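Local coordinates for protein putative alpha-galactosidase/melibiase (Bacteroides fragilis, PDB 4OGZ) that probably hydrolyses terminal, non-reducing alpha-D-galactose residues from alpha-D-galactosides, as a putative glycoside hydrolase family 27 enzyme, at residues 423-429 with 458-464; 48-52 with 61-67. All blocks are in the same frame, centred on the assembly; numbering follows the deposited sequence.

Overall arrangement
The two contacts belong to different domains on opposite sides of the chain's centre, their centres about 50 Å apart, and they share no strand. Contact 1 pairs strands 425-429 and 458-462 in the C-terminal beta-sandwich domain; contact 2 sets the loop 48-52 against strand 60-64 and the residues that follow it in the N-terminal Ig-like domain. Each is half core and half surface, with one apolar side turned inward and a polar side turned outward. Contact 1 is held by six backbone hydrogen bonds. In contact 2 a single direct hydrogen bond crosses, and CA-H...O contacts, two of them from glycines, aliphatic packing and a bridging water do the rest.

Contact 1. Residues 423-429 with 458-464; sequences GPVDVEL and WVVKLAP
Leu429 and Trp458 form the last of five residue pairs that join strands 425-429 and 458-462 as an antiparallel two-stranded sheet in the C-terminal beta-sandwich domain. Six backbone hydrogen bonds, two at each of the pairs Val425-Leu462, Val427-Val460 and Leu429-Trp458, hold them together. The bond from Trp458 N to Leu429 O (2.9 Å) is the most bent, with 137° at the hydrogen. Between these pairs, Asp426 CA lies 3.4 Å from Val460 O in a CA-H...O contact.

Leu429 can be followed outward. Its CB rests 3.8 Å from Trp458 O; CG stands anti to the backbone N (chi1 -151°), and from there CD2 reaches two partners at once, Trp458 CH2 and Val460 CG2, each 4.0 Å away. The methyl meets the indole obliquely while the two side chains run alongside each other. Phe470 of strand 467-472 packs on Leu429 and Val460 and makes an edge-to-face stack with Trp458. Further along this buried side, Val427 CG2 touches Leu462 CD1 at 3.9 Å, and Val427 packs on Tyr401 and Val403, so the two-stranded sheet packs against the sheet that holds strands 401-407 and 467-472.

The other side is exposed. Asp426 and Lys461 extend side by side, but their charged ends stay apart, OD1 to NZ 6.0 Å, so the lysine offers its aliphatic part instead: Lys461 CG sits 3.4 Å from Asp426 OD1. From the same strand, Val459 CG1 touches Asp426 CB at 3.6 Å.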
loop_
_atom_site.group_PDB
_atom_site.type_symbol
_atom_site.label_atom_id
_atom_site.label_comp_id
_atom_site.label_asym_id
_atom_site.label_seq_id
_atom_site.Cartn_x
_atom_site.Cartn_y
_atom_site.Cartn_z
ATOM N N GLY A 423 -22.759 6.458 -18.547
ATOM C CA GLY A 423 -24.178 6.292 -18.374
ATOM C C GLY A 423 -24.424 5.139 -17.418
ATOM O O GLY A 423 -23.500 4.385 -17.119
ATOM N N PRO A 424 -25.666 5.007 -16.919
ATOM C CA PRO A 424 -26.020 3.953 -15.976
ATOM C C PRO A 424 -25.925 2.597 -16.643
ATOM O O PRO A 424 -26.138 2.505 -17.835
ATOM C CB PRO A 424 -27.478 4.261 -15.599
ATOM C CG PRO A 424 -27.992 5.162 -16.662
ATOM C CD PRO A 424 -26.806 5.887 -17.239
ATOM N N VAL A 425 -25.634 1.556 -15.874
ATOM C CA VAL A 425 -25.496 0.193 -16.393
ATOM C C VAL A 425 -26.145 -0.847 -15.468
ATOM O O VAL A 425 -26.060 -0.726 -14.265
ATOM C CB VAL A 425 -23.985 -0.146 -16.523
ATOM C CG1 VAL A 425 -23.716 -1.642 -16.579
ATOM C CG2 VAL A 425 -23.368 0.543 -17.733
ATOM N N ASP A 426 -26.750 -1.874 -16.050
ATOM C CA ASP A 426 -27.249 -3.041 -15.329
ATOM C C ASP A 426 -26.264 -4.223 -15.448
ATOM O O ASP A 426 -25.745 -4.519 -16.526
ATOM C CB ASP A 426 -28.605 -3.458 -15.869
ATOM C CG ASP A 426 -29.706 -2.438 -15.578
ATOM O OD1 ASP A 426 -29.522 -1.558 -14.700
ATOM O OD2 ASP A 426 -30.774 -2.507 -16.226
ATOM N N VAL A 427 -25.999 -4.894 -14.335
ATOM C CA VAL A 427 -25.117 -6.059 -14.336
ATOM C C VAL A 427 -25.829 -7.205 -13.632
ATOM O O VAL A 427 -26.127 -7.099 -12.443
ATOM C CB VAL A 427 -23.794 -5.784 -13.608
ATOM C CG1 VAL A 427 -22.906 -7.037 -13.628
ATOM C CG2 VAL A 427 -23.077 -4.600 -14.214
ATOM N N GLU A 428 -26.134 -8.288 -14.352
ATOM C CA GLU A 428 -26.857 -9.376 -13.708
ATOM C C GLU A 428 -25.862 -10.196 -12.918
ATOM O O GLU A 428 -24.761 -10.479 -13.387
ATOM C CB GLU A 428 -27.602 -10.263 -14.688
ATOM C CG GLU A 428 -28.818 -10.870 -14.003
ATOM C CD GLU A 428 -29.295 -12.155 -14.630
ATOM O OE1 GLU A 428 -29.750 -12.114 -15.794
ATOM O OE2 GLU A 428 -29.247 -13.195 -13.936
ATOM N N LEU A 429 -26.238 -10.528 -11.690
ATOM C CA LEU A 429 -25.401 -11.317 -10.815
ATOM C C LEU A 429 -26.196 -12.539 -10.436
ATOM O O LEU A 429 -27.334 -12.420 -10.007
ATOM C CB LEU A 429 -25.037 -10.509 -9.595
ATOM C CG LEU A 429 -23.745 -10.757 -8.869
ATOM C CD1 LEU A 429 -22.594 -10.839 -9.867
ATOM C CD2 LEU A 429 -23.510 -9.639 -7.856
ATOM N N TRP A 458 -29.704 -11.150 -8.820
ATOM C CA TRP A 458 -30.454 -9.920 -9.060
ATOM C C TRP A 458 -29.676 -9.047 -10.035
ATOM O O TRP A 458 -28.558 -9.386 -10.406
ATOM C CB TRP A 458 -30.735 -9.173 -7.730
ATOM C CG TRP A 458 -29.515 -8.531 -7.111
ATOM C CD1 TRP A 458 -29.174 -7.210 -7.165
ATOM C CD2 TRP A 458 -28.469 -9.181 -6.377
ATOM N NE1 TRP A 458 -28.007 -7.000 -6.502
ATOM C CE2 TRP A 458 -27.546 -8.198 -6.018
ATOM C CE3 TRP A 458 -28.232 -10.503 -5.979
ATOM C CZ2 TRP A 458 -26.396 -8.478 -5.284
ATOM C CZ3 TRP A 458 -27.085 -10.784 -5.253
ATOM C CH2 TRP A 458 -26.183 -9.767 -4.910
ATOM N N VAL A 459 -30.287 -7.945 -10.456
ATOM C CA VAL A 459 -29.650 -6.991 -11.356
ATOM C C VAL A 459 -29.032 -5.900 -10.526
ATOM O O VAL A 459 -29.719 -5.244 -9.782
ATOM C CB VAL A 459 -30.655 -6.376 -12.364
ATOM C CG1 VAL A 459 -30.020 -5.195 -13.111
ATOM C CG2 VAL A 459 -31.167 -7.434 -13.351
ATOM N N VAL A 460 -27.726 -5.742 -10.628
ATOM C CA VAL A 460 -27.029 -4.663 -9.953
ATOM C C VAL A 460 -27.171 -3.425 -10.827
ATOM O O VAL A 460 -26.908 -3.491 -12.026
ATOM C CB VAL A 460 -25.541 -5.004 -9.743
ATOM C CG1 VAL A 460 -24.797 -3.815 -9.156
ATOM C CG2 VAL A 460 -25.380 -6.232 -8.842
ATOM N N LYS A 461 -27.605 -2.308 -10.249
ATOM C CA LYS A 461 -27.732 -1.077 -11.009
ATOM C C LYS A 461 -26.599 -0.159 -10.626
ATOM O O LYS A 461 -26.416 0.164 -9.439
ATOM C CB LYS A 461 -29.073 -0.417 -10.731
ATOM C CG LYS A 461 -30.219 -1.111 -11.434
ATOM C CD LYS A 461 -31.483 -1.105 -10.600
ATOM C CE LYS A 461 -32.596 -1.823 -11.339
ATOM N NZ LYS A 461 -33.664 -2.285 -10.410
ATOM N N LEU A 462 -25.827 0.263 -11.622
ATOM C CA LEU A 462 -24.663 1.068 -11.363
ATOM C C LEU A 462 -24.852 2.415 -11.989
ATOM O O LEU A 462 -25.159 2.507 -13.173
ATOM C CB LEU A 462 -23.400 0.392 -11.929
ATOM C CG LEU A 462 -23.059 -0.982 -11.364
ATOM C CD1 LEU A 462 -21.829 -1.537 -12.065
ATOM C CD2 LEU A 462 -22.822 -0.905 -9.864
ATOM N N ALA A 463 -24.647 3.472 -11.201
ATOM C CA ALA A 463 -24.556 4.804 -11.758
ATOM C C ALA A 463 -23.220 4.956 -12.511
ATOM O O ALA A 463 -22.288 4.167 -12.327
ATOM C CB ALA A 463 -24.704 5.853 -10.652
ATOM N N PRO A 464 -23.115 5.970 -13.365
ATOM C CA PRO A 464 -21.865 6.232 -14.039
ATOM C C PRO A 464 -20.674 6.183 -13.092
ATOM O O PRO A 464 -20.695 6.842 -12.060
ATOM C CB PRO A 464 -22.053 7.660 -14.562
ATOM C CG PRO A 464 -23.500 7.721 -14.839
ATOM C CD PRO A 464 -24.144 6.963 -13.717
#

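Contact 2. Residues 48-52 with 61-67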
loop_
_atom_site.group_PDB
_atom_site.type_symbol
_atom_site.label_atom_id
_atom_site.label_comp_id
_atom_site.label_asym_id
_atom_site.label_seq_id
_atom_site.Cartn_x
_atom_site.Cartn_y
_atom_site.Cartn_z
ATOM N N LEU A 48 4.440 -13.706 22.506
ATOM C CA LEU A 48 5.377 -12.997 21.636
ATOM C C LEU A 48 6.673 -13.773 21.547
ATOM O O LEU A 48 7.170 -14.197 22.564
ATOM C CB LEU A 48 5.704 -11.618 22.180
ATOM C CG LEU A 48 4.759 -10.475 21.852
ATOM C CD1 LEU A 48 5.154 -9.310 22.750
ATOM C CD2 LEU A 48 4.792 -10.102 20.367
ATOM N N PRO A 49 7.240 -13.933 20.336
ATOM C CA PRO A 49 8.516 -14.653 20.224
ATOM C C PRO A 49 9.650 -13.972 20.997
ATOM O O PRO A 49 9.584 -12.761 21.243
ATOM C CB PRO A 49 8.814 -14.610 18.725
ATOM C CG PRO A 49 8.040 -13.472 18.202
ATOM C CD PRO A 49 6.799 -13.393 19.047
ATOM N N LYS A 50 10.679 -14.743 21.362
ATOM C CA LYS A 50 11.914 -14.175 21.898
ATOM C C LYS A 50 12.434 -12.964 21.079
ATOM O O LYS A 50 12.676 -13.061 19.884
ATOM C CB LYS A 50 13.013 -15.237 21.973
ATOM C CG LYS A 50 14.231 -14.791 22.771
ATOM C CD LYS A 50 15.385 -15.795 22.773
ATOM C CE LYS A 50 16.460 -15.330 23.762
ATOM N NZ LYS A 50 17.876 -15.608 23.373
ATOM N N GLY A 51 12.633 -11.861 21.769
ATOM C CA GLY A 51 13.236 -10.689 21.223
ATOM C C GLY A 51 12.257 -9.579 20.952
ATOM O O GLY A 51 12.678 -8.489 20.585
ATOM N N LEU A 52 10.960 -9.849 21.104
ATOM C CA LEU A 52 9.933 -8.824 20.911
ATOM C C LEU A 52 9.297 -8.472 22.239
ATOM O O LEU A 52 9.198 -9.316 23.138
ATOM C CB LEU A 52 8.845 -9.261 19.908
ATOM C CG LEU A 52 9.342 -9.642 18.515
ATOM C CD1 LEU A 52 8.173 -10.013 17.612
ATOM C CD2 LEU A 52 10.164 -8.513 17.878
ATOM N N ILE A 61 4.720 -3.162 19.054
ATOM C CA ILE A 61 5.583 -4.316 19.226
ATOM C C ILE A 61 6.917 -4.022 18.547
ATOM O O ILE A 61 6.969 -3.509 17.420
ATOM C CB ILE A 61 4.981 -5.571 18.614
ATOM C CG1 ILE A 61 3.666 -5.899 19.295
ATOM C CG2 ILE A 61 5.911 -6.778 18.753
ATOM C CD1 ILE A 61 2.821 -6.820 18.430
ATOM N N LYS A 62 8.002 -4.279 19.273
ATOM C CA LYS A 62 9.325 -3.830 18.878
ATOM C C LYS A 62 10.352 -4.878 19.304
ATOM O O LYS A 62 10.226 -5.482 20.349
ATOM C CB LYS A 62 9.574 -2.473 19.534
ATOM C CG LYS A 62 10.985 -1.960 19.499
ATOM C CD LYS A 62 11.118 -0.591 20.180
ATOM C CE LYS A 62 12.453 0.154 19.842
ATOM N NZ LYS A 62 12.767 0.509 18.410
ATOM N N GLY A 63 11.370 -5.059 18.471
ATOM C CA GLY A 63 12.554 -5.769 18.848
ATOM C C GLY A 63 13.228 -6.379 17.652
ATOM O O GLY A 63 13.374 -5.759 16.619
ATOM N N LYS A 64 13.628 -7.636 17.804
ATOM C CA LYS A 64 14.323 -8.348 16.774
ATOM C C LYS A 64 14.185 -9.835 17.073
ATOM O O LYS A 64 14.453 -10.237 18.193
ATOM C CB LYS A 64 15.786 -7.973 16.799
ATOM C CG LYS A 64 16.668 -8.971 16.084
ATOM C CD LYS A 64 17.937 -8.323 15.566
ATOM C CE LYS A 64 18.806 -7.771 16.673
ATOM N NZ LYS A 64 19.998 -7.084 16.108
ATOM N N VAL A 65 13.696 -10.620 16.108
ATOM C CA VAL A 65 13.638 -12.071 16.277
ATOM C C VAL A 65 14.754 -12.608 15.413
ATOM O O VAL A 65 14.809 -12.386 14.193
ATOM C CB VAL A 65 12.276 -12.708 15.871
ATOM C CG1 VAL A 65 12.345 -14.219 16.004
ATOM C CG2 VAL A 65 11.110 -12.145 16.676
ATOM N N VAL A 66 15.625 -13.364 16.049
ATOM C CA VAL A 66 16.773 -13.949 15.374
ATOM C C VAL A 66 16.451 -15.244 14.646
ATOM O O VAL A 66 16.984 -15.509 13.580
ATOM C CB VAL A 66 17.894 -14.195 16.389
ATOM C CG1 VAL A 66 19.073 -14.893 15.731
ATOM C CG2 VAL A 66 18.299 -12.866 16.996
ATOM N N GLU A 67 15.562 -16.051 15.200
ATOM C CA GLU A 67 15.323 -17.381 14.639
ATOM C C GLU A 67 14.174 -17.336 13.627
ATOM O O GLU A 67 13.088 -16.849 13.933
ATOM C CB GLU A 67 15.052 -18.409 15.757
ATOM C CG GLU A 67 16.056 -18.354 16.904
ATOM C CD GLU A 67 15.650 -17.413 18.057
ATOM O OE1 GLU A 67 14.739 -16.536 17.883
ATOM O OE2 GLU A 67 16.267 -17.548 19.152
HETATM O O HOH W 1 15.151 -14.091 18.864
#
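Leu48 opens the contact by laying CD2 across Ile61 CG2 at 3.9 Å, on the inward side of the Ig-like domain, where Val73 and Leu54 also pack on the leucine. Pro49 follows, its ring atom CG 3.7 Å from Val65 CG2, and begins a type II beta turn that runs to Leu52. Lys50 carries its backbone O to a water that also accepts from Val66 N and donates to Glu67 OE1, while its NZ remains 4.9 Å from Glu67 OE2, too far for direct contact. Gly51 lies close against the opposite backbone: its O accepts from Lys64 N (3.1 Å), the donor standing 50° out of the carbonyl plane, and also receives Gly63 CA-H. In return, Gly51 CA approaches Lys64 O at 3.3 Å. Leu52 closes the turn and starts strand 52-55. With CG beside its backbone N (chi1 -57°), it sets that atom 3.6 Å from Val65 CG2, and CB meets Ile61 CG2.

The chemistry thus implies a division of labour: aliphatic groups of Leu48, Pro49, Leu52, Ile61 and Val65 pack on the inner side, two glycines let the backbones come close, and one water links Lys50 O in the turn to Val66 N and the Glu67 carboxylate.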